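Local coordinates for protein ubiquitin-activating enzyme E1-like (Saccharomyces cerevisiae, PDB 3ONH) that forms with AOS1 the E1 ligase that activates the SUMO protein SMT3 with ATP, this piece being its ubiquitin-fold domain, which binds the E2 Ubc9, at residues A[10-14]-A[15-19]; A[20-23]-A[24-28]; A[34-37]-A[38-41]; A[53-56]-A[57-60]. All coordinates share one frame; numbering follows the deposited sequence.

Contact 1 of 4, residues A[10-14]-A[15-19]; sequences IKLSS and DCLNK
L12 leans its two methyl branches onto the first turn of helix 14-19. CD2 of L12 presses against SG of C16 at 3.2 Å, a tight approach, while CD1 of L12 meets CD1 of L17 at 3.9 Å, the two leucines crossing at about a right angle. C104 of strand 104-105 also touches both L12 and C16.

Backbone bonds turn the chain into the helix. The carbonyl O of S13 receives the C16 amide at 3.0 Å and takes a second, weak bond from L17 N. N18 N reaches S14 O in another weak bond.

Side-chain polar contacts lie beside the helix start. A chi1 of 66° folds the D15 carboxylate back toward S13, where S13 OG donates to D15 OD1; the modelled length is implausibly short and its value doubtful. OD2 of D15 takes the backbone N of N102 and has K19 NZ nearby at a long 3.7 Å, and S13 OG also bonds T103 N. S13 thus holds the N-cap position where strand 6-12 passes into the short helix 14-19 of this ubiquitin-fold domain.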
# COMPACT_ATOMS: atom_id res chain seq x y z
N ILE A 10 -0.32 -2.91 8.54
CA ILE A 10 -0.18 -1.47 8.73
C ILE A 10 -1.05 -1.04 9.89
O ILE A 10 -2.26 -1.29 9.89
CB ILE A 10 -0.60 -0.70 7.46
CG1 ILE A 10 0.34 -1.03 6.30
CG2 ILE A 10 -0.59 0.78 7.72
CD1 ILE A 10 -0.06 -0.38 4.99
N LYS A 11 -0.45 -0.39 10.88
CA LYS A 11 -1.19 0.17 12.01
C LYS A 11 -1.57 1.63 11.73
O LYS A 11 -0.71 2.51 11.71
CB LYS A 11 -0.37 0.08 13.30
CG LYS A 11 0.03 -1.34 13.68
CD LYS A 11 1.10 -1.31 14.78
CE LYS A 11 1.58 -2.71 15.14
NZ LYS A 11 0.46 -3.56 15.62
N LEU A 12 -2.86 1.86 11.52
CA LEU A 12 -3.39 3.17 11.17
C LEU A 12 -4.35 3.66 12.23
O LEU A 12 -5.17 2.90 12.73
CB LEU A 12 -4.16 3.10 9.85
CG LEU A 12 -3.44 3.39 8.54
CD1 LEU A 12 -4.20 2.77 7.39
CD2 LEU A 12 -3.30 4.89 8.34
N SER A 13 -4.25 4.94 12.58
CA SER A 13 -5.28 5.58 13.38
C SER A 13 -6.43 5.98 12.46
O SER A 13 -6.25 6.13 11.25
CB SER A 13 -4.72 6.80 14.12
OG SER A 13 -4.21 7.77 13.23
N SER A 14 -7.62 6.14 13.02
CA SER A 14 -8.81 6.46 12.24
C SER A 14 -8.65 7.76 11.47
O SER A 14 -9.02 7.85 10.30
CB SER A 14 -10.02 6.54 13.16
OG SER A 14 -10.07 5.43 14.03
N ASP A 15 -8.13 8.78 12.14
CA ASP A 15 -7.96 10.08 11.53
C ASP A 15 -7.01 9.99 10.35
O ASP A 15 -7.03 10.83 9.46
CB ASP A 15 -7.40 11.08 12.54
CG ASP A 15 -5.99 10.73 12.98
OD1 ASP A 15 -5.71 9.54 13.22
OD2 ASP A 15 -5.16 11.65 13.10
N CYS A 16 -6.17 8.96 10.36
CA CYS A 16 -5.16 8.81 9.32
C CYS A 16 -5.75 8.25 8.02
O CYS A 16 -5.41 8.71 6.93
CB CYS A 16 -4.00 7.94 9.81
SG CYS A 16 -2.56 7.99 8.74
N LEU A 17 -6.63 7.28 8.13
CA LEU A 17 -7.31 6.78 6.95
C LEU A 17 -8.03 7.93 6.27
O LEU A 17 -8.07 8.01 5.05
CB LEU A 17 -8.31 5.69 7.34
CG LEU A 17 -8.75 4.75 6.21
CD1 LEU A 17 -7.68 3.72 5.91
CD2 LEU A 17 -10.05 4.07 6.57
N ASN A 18 -8.57 8.84 7.07
CA ASN A 18 -9.39 9.93 6.56
C ASN A 18 -8.60 11.10 5.99
O ASN A 18 -9.18 11.95 5.31
CB ASN A 18 -10.34 10.46 7.64
CG ASN A 18 -11.29 9.39 8.16
OD1 ASN A 18 -11.45 8.34 7.55
ND2 ASN A 18 -11.93 9.67 9.28
N LYS A 19 -7.30 11.17 6.26
CA LYS A 19 -6.52 12.32 5.81
C LYS A 19 -5.40 11.94 4.85
O LYS A 19 -4.95 12.76 4.06
CB LYS A 19 -5.92 13.07 6.99
CG LYS A 19 -4.82 12.30 7.71
CD LYS A 19 -4.25 13.12 8.86
CE LYS A 19 -5.38 13.70 9.70
NZ LYS A 19 -4.90 14.53 10.85

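Contact 2 of 4, residues A[20-23]-A[24-28]; sequences MKLS and DFVVL
M20 sends its terminal methyl across the start of helix 22-33, its chain bent at chi2 (-68°) so that CE touches both F25 and L28. The methyl arrives at the edge of the F25 ring, in the ring plane, with CE 4.0 Å from CD1 of F25. Against L28 it is closer, CE to CD1 being 3.5 Å, and M20 runs at roughly a right angle to both partners.

On another flank, L22 and V26, one turn apart, meet with CD1 of L22 4.3 Å from CG2 of V26. L22 also packs on L58 and I66 of a neighbouring loop.

K21 and D24 meet aslant on the outer side. Their charged atoms stay apart, NZ of K21 being 4.3 Å from OD2 of D24, a distance that allows electrostatic attraction but no salt bridge. A water instead joins D24 OD2, to which it donates at 2.7 Å, to the backbone N of K21, whose hydrogen it accepts. The K21 carbonyl takes F25 N at 3.0 Å. With K21 at the N-cap, the water replaces the direct D24-to-K21 N bond of a capping box, mimicking only that half, where the helix of the ubiquitin-like fold starts.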
# COMPACT_ATOMS: atom_id res chain seq x y z
N MET A 20 -4.96 10.69 4.93
CA MET A 20 -3.84 10.20 4.14
C MET A 20 -4.21 10.17 2.67
O MET A 20 -5.18 9.51 2.28
CB MET A 20 -3.46 8.80 4.61
CG MET A 20 -2.02 8.65 5.08
SD MET A 20 -0.84 8.82 3.73
CE MET A 20 0.60 8.03 4.43
N LYS A 21 -3.45 10.87 1.84
CA LYS A 21 -3.71 10.90 0.40
C LYS A 21 -3.09 9.68 -0.24
O LYS A 21 -2.08 9.16 0.24
CB LYS A 21 -3.17 12.17 -0.24
CG LYS A 21 -4.08 13.38 -0.08
CD LYS A 21 -3.29 14.67 -0.09
CE LYS A 21 -2.28 14.71 -1.24
NZ LYS A 21 -1.52 16.00 -1.27
N LEU A 22 -3.72 9.21 -1.31
CA LEU A 22 -3.28 8.01 -2.01
C LEU A 22 -1.87 8.20 -2.54
O LEU A 22 -1.02 7.31 -2.41
CB LEU A 22 -4.25 7.70 -3.14
CG LEU A 22 -3.93 6.47 -3.97
CD1 LEU A 22 -3.81 5.26 -3.07
CD2 LEU A 22 -5.01 6.25 -5.01
N SER A 23 -1.62 9.35 -3.15
CA SER A 23 -0.31 9.65 -3.70
C SER A 23 0.77 9.50 -2.63
O SER A 23 1.84 8.96 -2.89
CB SER A 23 -0.28 11.06 -4.29
OG SER A 23 -0.75 12.02 -3.36
N ASP A 24 0.48 9.99 -1.43
CA ASP A 24 1.43 9.92 -0.34
C ASP A 24 1.61 8.48 0.15
O ASP A 24 2.70 8.07 0.52
CB ASP A 24 1.02 10.84 0.81
CG ASP A 24 1.27 12.30 0.49
OD1 ASP A 24 2.12 12.58 -0.37
OD2 ASP A 24 0.61 13.16 1.11
N PHE A 25 0.52 7.73 0.16
CA PHE A 25 0.57 6.35 0.61
C PHE A 25 1.47 5.53 -0.30
O PHE A 25 2.26 4.70 0.17
CB PHE A 25 -0.84 5.77 0.64
CG PHE A 25 -0.97 4.54 1.50
CD1 PHE A 25 -0.68 4.59 2.85
CD2 PHE A 25 -1.40 3.34 0.96
CE1 PHE A 25 -0.81 3.47 3.65
CE2 PHE A 25 -1.53 2.21 1.75
CZ PHE A 25 -1.23 2.28 3.10
N VAL A 26 1.36 5.78 -1.60
CA VAL A 26 2.17 5.10 -2.60
C VAL A 26 3.67 5.36 -2.47
O VAL A 26 4.49 4.44 -2.52
CB VAL A 26 1.71 5.48 -4.01
CG1 VAL A 26 2.72 5.01 -5.03
CG2 VAL A 26 0.34 4.89 -4.29
N VAL A 27 4.04 6.63 -2.33
CA VAL A 27 5.42 7.00 -2.08
C VAL A 27 5.96 6.30 -0.83
O VAL A 27 7.06 5.73 -0.85
CB VAL A 27 5.55 8.53 -1.89
CG1 VAL A 27 7.01 8.91 -1.74
CG2 VAL A 27 4.93 9.26 -3.06
N LEU A 28 5.17 6.33 0.24
CA LEU A 28 5.52 5.73 1.52
C LEU A 28 5.88 4.26 1.39
O LEU A 28 6.90 3.80 1.88
CB LEU A 28 4.33 5.85 2.47
CG LEU A 28 4.57 6.04 3.97
CD1 LEU A 28 3.28 5.75 4.71
CD2 LEU A 28 5.69 5.16 4.47
O HOH W 1 -1.53 12.68 2.62

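Contact 3 of 4, residues A[34-37]-A[38-41]; sequences SYPQ and DISL
The turn that leads from helix 22-33 into strand 39-43 is closed by I39 folding back onto Y35 and P36, an apolar clasp at a helix-to-strand connection. The chain leaves the helix at S34, whose positive phi of 67° breaks the helical path, and five residues later it enters the strand.

Contact is concentrated on a single methyl. CD1 of I39 lies 3.3 Å from CB of Y35, a tight approach, and 3.6 Å from CD of P36, so the proline ring and the tyrosine stem grip the same carbon. The P36 carbonyl O adds a further neighbour, 3.4 Å from CD1. I39 crosses both Y35 and P36 at about a right angle and meets them with its CD1 end. The I39 chi1 of -122° is far from a staggered value, consistent with a side chain crowded into its place.

No hydrogen bond spans the turn: Q37 O and I39 N are 3.3 Å apart, but at a poor angle. Polar groups are met from elsewhere instead. R30, on the preceding helix, bonds Q37 O through NH2 and P36 O weakly through NE, while D38 N is held by OE1 of E80. The Y35 ring meets F76 of strand 73-78 with the planes about 60° apart. The connection packs against the sheet on which helix 22-33 lies, as expected of the helix-to-strand connection in a beta-grasp domain.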
# COMPACT_ATOMS: atom_id res chain seq x y z
N SER A 34 11.53 -0.42 -0.96
CA SER A 34 12.43 -0.37 -2.12
C SER A 34 11.82 -0.94 -3.38
O SER A 34 12.43 -1.77 -4.06
CB SER A 34 13.75 -1.06 -1.80
OG SER A 34 14.30 -0.51 -0.62
N TYR A 35 10.60 -0.52 -3.69
CA TYR A 35 10.01 -0.81 -4.99
C TYR A 35 10.52 0.24 -5.97
O TYR A 35 11.07 1.26 -5.55
CB TYR A 35 8.48 -0.78 -4.92
CG TYR A 35 7.89 -1.98 -4.23
CD1 TYR A 35 7.63 -3.15 -4.93
CD2 TYR A 35 7.57 -1.94 -2.88
CE1 TYR A 35 7.09 -4.25 -4.30
CE2 TYR A 35 7.03 -3.04 -2.25
CZ TYR A 35 6.79 -4.19 -2.96
OH TYR A 35 6.25 -5.28 -2.33
N PRO A 36 10.35 -0.01 -7.27
CA PRO A 36 10.75 0.95 -8.30
C PRO A 36 9.70 2.03 -8.48
O PRO A 36 8.76 2.11 -7.70
CB PRO A 36 10.83 0.10 -9.57
CG PRO A 36 10.70 -1.32 -9.11
CD PRO A 36 9.92 -1.29 -7.86
N GLN A 37 9.83 2.85 -9.52
CA GLN A 37 8.86 3.91 -9.74
C GLN A 37 7.52 3.38 -10.25
O GLN A 37 6.47 3.75 -9.74
CB GLN A 37 9.41 4.95 -10.70
CG GLN A 37 10.74 5.48 -10.24
CD GLN A 37 10.80 5.69 -8.73
OE1 GLN A 37 10.54 6.78 -8.24
NE2 GLN A 37 11.15 4.63 -8.00
N ASP A 38 7.58 2.51 -11.24
CA ASP A 38 6.37 1.92 -11.79
C ASP A 38 5.85 0.82 -10.88
O ASP A 38 6.49 -0.22 -10.73
CB ASP A 38 6.62 1.35 -13.18
CG ASP A 38 6.96 2.41 -14.19
OD1 ASP A 38 6.71 3.60 -13.92
OD2 ASP A 38 7.48 2.04 -15.28
N ILE A 39 4.67 1.04 -10.32
CA ILE A 39 4.12 0.16 -9.31
C ILE A 39 2.64 -0.11 -9.55
O ILE A 39 2.00 0.56 -10.37
CB ILE A 39 4.31 0.78 -7.91
CG1 ILE A 39 5.11 -0.15 -7.03
CG2 ILE A 39 2.98 1.22 -7.30
CD1 ILE A 39 6.48 -0.41 -7.56
N SER A 40 2.11 -1.11 -8.85
CA SER A 40 0.68 -1.40 -8.88
C SER A 40 0.15 -1.51 -7.46
O SER A 40 0.75 -2.20 -6.64
CB SER A 40 0.41 -2.71 -9.62
OG SER A 40 -0.75 -2.61 -10.42
N LEU A 41 -0.96 -0.84 -7.18
CA LEU A 41 -1.62 -0.92 -5.89
C LEU A 41 -3.07 -1.36 -6.08
O LEU A 41 -3.88 -0.65 -6.67
CB LEU A 41 -1.58 0.42 -5.16
CG LEU A 41 -1.90 0.41 -3.66
CD1 LEU A 41 -1.41 1.68 -2.99
CD2 LEU A 41 -3.39 0.23 -3.41

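Contact 4 of 4, residues A[53-56]-A[57-60]; sequences YDFE and DLND
With chi1 at 178°, F55 carries its ring away from its own backbone N and toward D57, and D57 places its carboxylate beside its backbone N (chi1 -53°), so the two side chains meet at the entrance to a type I beta turn running from E56 to N59. Their long directions cross at about a right angle, with ring and carboxylate planes 50° apart. OD2 of D57 approaches CE1 of F55 at 3.5 Å, and the backbone N of D57 sits over one ring face. Farther round the ring, CE2 of F55 touches CD1 of L58 at 4.1 Å.

The turn itself is closed by N59 N, which donates to the E56 carbonyl O at 2.9 Å. Its far end joins the helix, since N59 O accepts from S23 OG.

Solvent fills in around this surface loop. One water accepts from E56 N at 2.9 Å and lies near both D57 OD1 and D54 O; a second sits 2.6 Å from D57 OD1 and also approaches D54 O. These two waters have more acceptors within range than protons to give. A third water accepts from L58 N at 2.9 Å and donates to F55 O at 2.9 Å.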
# COMPACT_ATOMS: atom_id res chain seq x y z
N TYR A 53 1.10 2.82 -12.69
CA TYR A 53 1.93 3.79 -13.38
C TYR A 53 1.23 4.35 -14.61
O TYR A 53 1.87 4.93 -15.49
CB TYR A 53 3.20 3.11 -13.83
CG TYR A 53 2.92 1.93 -14.72
CD1 TYR A 53 3.04 2.04 -16.10
CD2 TYR A 53 2.49 0.72 -14.19
CE1 TYR A 53 2.77 0.96 -16.92
CE2 TYR A 53 2.22 -0.36 -15.00
CZ TYR A 53 2.36 -0.23 -16.36
OH TYR A 53 2.08 -1.31 -17.18
N ASP A 54 -0.08 4.17 -14.68
CA ASP A 54 -0.83 4.50 -15.88
C ASP A 54 -2.22 4.94 -15.46
O ASP A 54 -3.00 5.48 -16.25
CB ASP A 54 -0.90 3.26 -16.76
CG ASP A 54 -0.93 3.59 -18.23
OD1 ASP A 54 -0.51 2.73 -19.03
OD2 ASP A 54 -1.38 4.70 -18.59
N PHE A 55 -2.53 4.70 -14.19
CA PHE A 55 -3.81 5.09 -13.61
C PHE A 55 -3.53 5.74 -12.27
O PHE A 55 -3.60 5.10 -11.23
CB PHE A 55 -4.73 3.88 -13.45
CG PHE A 55 -6.05 4.20 -12.83
CD1 PHE A 55 -6.98 4.98 -13.50
CD2 PHE A 55 -6.37 3.71 -11.58
CE1 PHE A 55 -8.18 5.28 -12.92
CE2 PHE A 55 -7.57 4.00 -11.00
CZ PHE A 55 -8.49 4.79 -11.67
N GLU A 56 -3.21 7.03 -12.32
CA GLU A 56 -2.91 7.79 -11.12
C GLU A 56 -4.06 8.75 -10.80
O GLU A 56 -3.90 9.66 -9.99
CB GLU A 56 -1.61 8.55 -11.32
CG GLU A 56 -0.54 7.70 -12.00
CD GLU A 56 0.79 8.41 -12.14
OE1 GLU A 56 1.74 7.80 -12.67
OE2 GLU A 56 0.88 9.59 -11.72
N ASP A 57 -5.22 8.50 -11.41
CA ASP A 57 -6.37 9.41 -11.34
C ASP A 57 -6.94 9.63 -9.94
O ASP A 57 -7.58 10.64 -9.69
CB ASP A 57 -7.50 8.94 -12.27
CG ASP A 57 -7.03 8.72 -13.69
OD1 ASP A 57 -5.83 8.87 -13.96
OD2 ASP A 57 -7.88 8.39 -14.55
N LEU A 58 -6.73 8.68 -9.03
CA LEU A 58 -7.23 8.84 -7.66
C LEU A 58 -6.11 9.35 -6.75
O LEU A 58 -6.15 9.18 -5.53
CB LEU A 58 -7.78 7.52 -7.15
CG LEU A 58 -8.96 6.93 -7.92
CD1 LEU A 58 -9.13 5.48 -7.52
CD2 LEU A 58 -10.22 7.73 -7.65
N ASN A 59 -5.12 9.97 -7.37
CA ASN A 59 -3.94 10.49 -6.69
C ASN A 59 -4.27 11.36 -5.49
O ASN A 59 -3.62 11.28 -4.45
CB ASN A 59 -3.13 11.32 -7.69
CG ASN A 59 -1.65 11.26 -7.44
OD1 ASN A 59 -1.07 10.19 -7.30
ND2 ASN A 59 -1.01 12.43 -7.39
N ASP A 60 -5.28 12.21 -5.65
CA ASP A 60 -5.59 13.25 -4.68
C ASP A 60 -6.68 12.86 -3.68
O ASP A 60 -7.06 13.66 -2.83
CB ASP A 60 -5.96 14.54 -5.41
CG ASP A 60 -5.43 15.77 -4.71
OD1 ASP A 60 -4.27 15.73 -4.26
OD2 ASP A 60 -6.17 16.78 -4.62
O HOH W 2 -2.67 8.50 -14.80
O HOH W 3 -5.12 7.95 -16.28
O HOH W 4 -5.26 6.21 -9.11

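How the contacts relate
The four contacts follow one another in series along the chain, each joining adjacent pieces, and none nests within or crosses another. Contact 1 marks the passage from strand 6-12 into helix 14-19, and contact 2 starts the main helix, 22-33; the two touch where I10 CD1 meets F25 CZ. Contact 3 brings the chain back from that helix into strand 39-43, with L41 packing on V26 and F25. Contact 4 lies in the loop after strand 48-52 and returns to contact 2, where N59 O probably accepts from S23 N and L58 rests on L22. Y53 meets D38 and I39, so 53-60 ties the start of helix 22-33 to the start of strand 39-43.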